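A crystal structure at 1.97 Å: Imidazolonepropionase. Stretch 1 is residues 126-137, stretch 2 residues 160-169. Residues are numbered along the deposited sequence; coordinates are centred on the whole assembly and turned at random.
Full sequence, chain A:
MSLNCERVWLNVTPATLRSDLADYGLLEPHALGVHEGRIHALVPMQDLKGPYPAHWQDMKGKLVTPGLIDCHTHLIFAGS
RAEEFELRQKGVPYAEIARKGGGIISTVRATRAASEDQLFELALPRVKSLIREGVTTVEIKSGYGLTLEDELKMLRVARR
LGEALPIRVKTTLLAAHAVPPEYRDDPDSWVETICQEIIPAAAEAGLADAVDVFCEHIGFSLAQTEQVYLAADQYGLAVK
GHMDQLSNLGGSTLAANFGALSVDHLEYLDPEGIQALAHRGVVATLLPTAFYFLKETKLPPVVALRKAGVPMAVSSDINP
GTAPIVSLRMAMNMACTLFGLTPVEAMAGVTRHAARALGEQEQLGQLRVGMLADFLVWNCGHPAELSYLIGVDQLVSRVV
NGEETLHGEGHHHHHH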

# COMPACT_ATOMS: atom_id res chain seq x y z
N ARG A 126 -0.81 -9.50 -11.80
CA ARG A 126 -0.31 -9.18 -10.46
C ARG A 126 -1.47 -8.66 -9.60
O ARG A 126 -1.65 -9.10 -8.47
CB ARG A 126 0.80 -8.13 -10.56
CG ARG A 126 2.02 -8.62 -11.37
CD ARG A 126 3.01 -7.49 -11.67
NE ARG A 126 4.03 -7.94 -12.61
CZ ARG A 126 4.77 -7.13 -13.37
NH1 ARG A 126 4.61 -5.81 -13.30
NH2 ARG A 126 5.66 -7.64 -14.22
N VAL A 127 -2.25 -7.74 -10.15
CA VAL A 127 -3.38 -7.19 -9.41
C VAL A 127 -4.42 -8.27 -9.14
O VAL A 127 -5.07 -8.26 -8.10
CB VAL A 127 -4.06 -6.04 -10.17
CG1 VAL A 127 -5.26 -5.51 -9.37
CG2 VAL A 127 -3.05 -4.92 -10.40
N LYS A 128 -4.57 -9.22 -10.06
CA LYS A 128 -5.56 -10.28 -9.87
C LYS A 128 -5.21 -11.16 -8.68
O LYS A 128 -6.10 -11.69 -8.02
CB LYS A 128 -5.70 -11.11 -11.15
CG LYS A 128 -6.43 -10.33 -12.25
CD LYS A 128 -6.66 -11.16 -13.50
CE LYS A 128 -7.37 -10.31 -14.55
NZ LYS A 128 -7.65 -11.05 -15.81
N SER A 129 -3.92 -11.33 -8.41
CA SER A 129 -3.53 -12.14 -7.26
C SER A 129 -3.89 -11.41 -5.97
O SER A 129 -4.31 -12.04 -4.99
CB SER A 129 -2.03 -12.44 -7.29
OG SER A 129 -1.76 -13.49 -8.21
N LEU A 130 -3.73 -10.10 -5.96
CA LEU A 130 -4.08 -9.33 -4.76
C LEU A 130 -5.60 -9.38 -4.59
O LEU A 130 -6.10 -9.52 -3.47
CB LEU A 130 -3.61 -7.88 -4.88
CG LEU A 130 -2.10 -7.64 -4.85
CD1 LEU A 130 -1.81 -6.15 -4.95
CD2 LEU A 130 -1.52 -8.20 -3.55
N ILE A 131 -6.33 -9.25 -5.69
CA ILE A 131 -7.79 -9.27 -5.66
C ILE A 131 -8.33 -10.53 -4.97
O ILE A 131 -9.17 -10.44 -4.07
CB ILE A 131 -8.38 -9.18 -7.10
CG1 ILE A 131 -8.46 -7.71 -7.55
CG2 ILE A 131 -9.80 -9.74 -7.14
CD1 ILE A 131 -7.27 -6.87 -7.19
N ARG A 132 -7.85 -11.70 -5.37
CA ARG A 132 -8.33 -12.93 -4.77
C ARG A 132 -7.92 -13.13 -3.31
O ARG A 132 -8.50 -13.97 -2.62
CB ARG A 132 -7.91 -14.13 -5.61
CG ARG A 132 -6.43 -14.33 -5.74
CD ARG A 132 -6.14 -15.34 -6.84
NE ARG A 132 -4.73 -15.72 -6.85
CZ ARG A 132 -4.15 -16.39 -7.84
NH1 ARG A 132 -4.85 -16.75 -8.91
NH2 ARG A 132 -2.86 -16.69 -7.76
N GLU A 133 -6.94 -12.36 -2.84
CA GLU A 133 -6.53 -12.43 -1.44
C GLU A 133 -7.46 -11.57 -0.61
O GLU A 133 -7.44 -11.62 0.62
CB GLU A 133 -5.11 -11.89 -1.23
CG GLU A 133 -3.99 -12.75 -1.74
CD GLU A 133 -2.67 -12.42 -1.06
OE1 GLU A 133 -2.41 -11.23 -0.79
OE2 GLU A 133 -1.88 -13.35 -0.80
N GLY A 134 -8.26 -10.74 -1.28
CA GLY A 134 -9.18 -9.88 -0.56
C GLY A 134 -8.80 -8.40 -0.58
O GLY A 134 -9.40 -7.60 0.13
N VAL A 135 -7.81 -8.03 -1.38
CA VAL A 135 -7.40 -6.62 -1.44
C VAL A 135 -8.41 -5.85 -2.29
O VAL A 135 -8.66 -6.20 -3.45
CB VAL A 135 -6.00 -6.45 -2.05
CG1 VAL A 135 -5.65 -4.97 -2.16
CG2 VAL A 135 -4.96 -7.17 -1.17
N THR A 136 -9.00 -4.80 -1.72
CA THR A 136 -10.00 -4.01 -2.44
C THR A 136 -9.51 -2.61 -2.78
O THR A 136 -10.14 -1.90 -3.58
CB THR A 136 -11.31 -3.94 -1.64
OG1 THR A 136 -11.02 -3.52 -0.30
CG2 THR A 136 -11.98 -5.31 -1.61
N THR A 137 -8.40 -2.20 -2.18
CA THR A 137 -7.79 -0.91 -2.46
C THR A 137 -6.28 -1.12 -2.47
O THR A 137 -5.71 -1.68 -1.52
CB THR A 137 -8.10 0.16 -1.38
OG1 THR A 137 -9.50 0.47 -1.40
CG2 THR A 137 -7.30 1.43 -1.65
N ARG A 160 -5.74 2.98 -15.38
CA ARG A 160 -6.35 1.97 -16.26
C ARG A 160 -6.71 0.71 -15.50
O ARG A 160 -7.75 0.10 -15.72
CB ARG A 160 -5.41 1.60 -17.41
CG ARG A 160 -5.70 2.32 -18.70
CD ARG A 160 -4.62 2.04 -19.76
NE ARG A 160 -4.85 0.82 -20.52
CZ ARG A 160 -4.03 0.41 -21.49
NH1 ARG A 160 -2.95 1.11 -21.79
NH2 ARG A 160 -4.30 -0.70 -22.16
N LEU A 161 -5.82 0.29 -14.59
CA LEU A 161 -6.06 -0.91 -13.81
C LEU A 161 -7.28 -0.73 -12.92
O LEU A 161 -8.10 -1.64 -12.79
CB LEU A 161 -4.83 -1.23 -12.96
CG LEU A 161 -3.59 -1.63 -13.78
CD1 LEU A 161 -2.34 -1.60 -12.91
CD2 LEU A 161 -3.81 -3.02 -14.37
N GLY A 162 -7.40 0.46 -12.33
CA GLY A 162 -8.53 0.75 -11.46
C GLY A 162 -9.85 0.79 -12.22
O GLY A 162 -10.91 0.57 -11.65
N GLU A 163 -9.78 1.06 -13.52
CA GLU A 163 -10.98 1.12 -14.34
C GLU A 163 -11.34 -0.25 -14.90
O GLU A 163 -12.52 -0.59 -15.03
CB GLU A 163 -10.78 2.09 -15.50
CG GLU A 163 -10.86 3.56 -15.10
CD GLU A 163 -12.22 3.92 -14.53
OE1 GLU A 163 -12.49 3.58 -13.36
OE2 GLU A 163 -13.03 4.53 -15.26
N ALA A 164 -10.33 -1.05 -15.21
CA ALA A 164 -10.54 -2.37 -15.79
C ALA A 164 -10.85 -3.48 -14.79
O ALA A 164 -11.47 -4.49 -15.15
CB ALA A 164 -9.34 -2.76 -16.64
N LEU A 165 -10.43 -3.32 -13.54
CA LEU A 165 -10.65 -4.35 -12.53
C LEU A 165 -11.46 -3.82 -11.35
O LEU A 165 -11.47 -2.61 -11.09
CB LEU A 165 -9.30 -4.89 -12.02
CG LEU A 165 -8.38 -5.53 -13.07
CD1 LEU A 165 -7.03 -5.85 -12.45
CD2 LEU A 165 -9.02 -6.80 -13.62
N PRO A 166 -12.15 -4.71 -10.62
CA PRO A 166 -12.96 -4.32 -9.47
C PRO A 166 -12.09 -4.07 -8.24
O PRO A 166 -12.10 -4.85 -7.28
CB PRO A 166 -13.90 -5.51 -9.29
CG PRO A 166 -13.00 -6.67 -9.63
CD PRO A 166 -12.26 -6.17 -10.87
N ILE A 167 -11.33 -2.98 -8.27
CA ILE A 167 -10.42 -2.66 -7.18
C ILE A 167 -10.13 -1.15 -7.21
O ILE A 167 -10.02 -0.56 -8.28
CB ILE A 167 -9.11 -3.50 -7.35
CG1 ILE A 167 -8.33 -3.59 -6.04
CG2 ILE A 167 -8.27 -2.92 -8.48
CD1 ILE A 167 -7.70 -2.31 -5.59
N ARG A 168 -10.01 -0.54 -6.03
CA ARG A 168 -9.72 0.89 -5.95
C ARG A 168 -8.21 1.09 -6.03
O ARG A 168 -7.43 0.40 -5.37
CB ARG A 168 -10.25 1.48 -4.64
CG ARG A 168 -11.76 1.36 -4.47
CD ARG A 168 -12.18 1.88 -3.10
NE ARG A 168 -13.58 1.57 -2.80
CZ ARG A 168 -14.62 2.27 -3.25
NH1 ARG A 168 -14.43 3.34 -4.02
NH2 ARG A 168 -15.86 1.90 -2.92
N VAL A 169 -7.79 2.05 -6.85
CA VAL A 169 -6.37 2.33 -7.00
C VAL A 169 -6.03 3.75 -6.60
O VAL A 169 -6.68 4.69 -7.04
CB VAL A 169 -5.90 2.11 -8.46
CG1 VAL A 169 -4.43 2.46 -8.60
CG2 VAL A 169 -6.16 0.67 -8.89

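Two helix-to-strand segments pack through a small aliphatic core and join at their strand ends by a parallel bridge with one backbone hydrogen bond, burying 474 Å² in all. On the helix of the first stretch, Val127 and Ile131, one turn apart, both direct CA-to-CB toward the second stretch. Val127 (chi1 t) spreads its two methyls over three partners: CG1 lies 3.6 Å from Leu165 CD1 and 4.1 Å from Ile167 CG2, while CG2 lies 4.2 Å from Leu161 CD1. A branched, compact side chain suits this crowded spot. Lys128 points sideways with an extended chain, its CE 4.0 Å from Leu165 CD2, so it touches the leucine's edge while staying exposed.

Ile167, buried, has the largest covered area of the set. Its CA-to-CB bond points sideways, but its longer branch puts CG1 3.6 Å from Ile131 CD1 and CD1 3.2 Å from Thr136 O and 3.4 Å from Thr137 CA. Gly134 closes the first helix in a Schellman motif; at phi 109° a CB would jam against the preceding carbonyl O. Beyond it Arg168 N donates to Thr136 O (2.8 Å, 172°), and Thr137 CA approaches Arg168 O at 3.2 Å in a CA-H...O contact. On their shared sheet face, Thr137 OG1 lies 3.5 Å from Arg168 CD, whose side-chain end leads away, NE and NH2 hydrogen-bonded elsewhere in the structure.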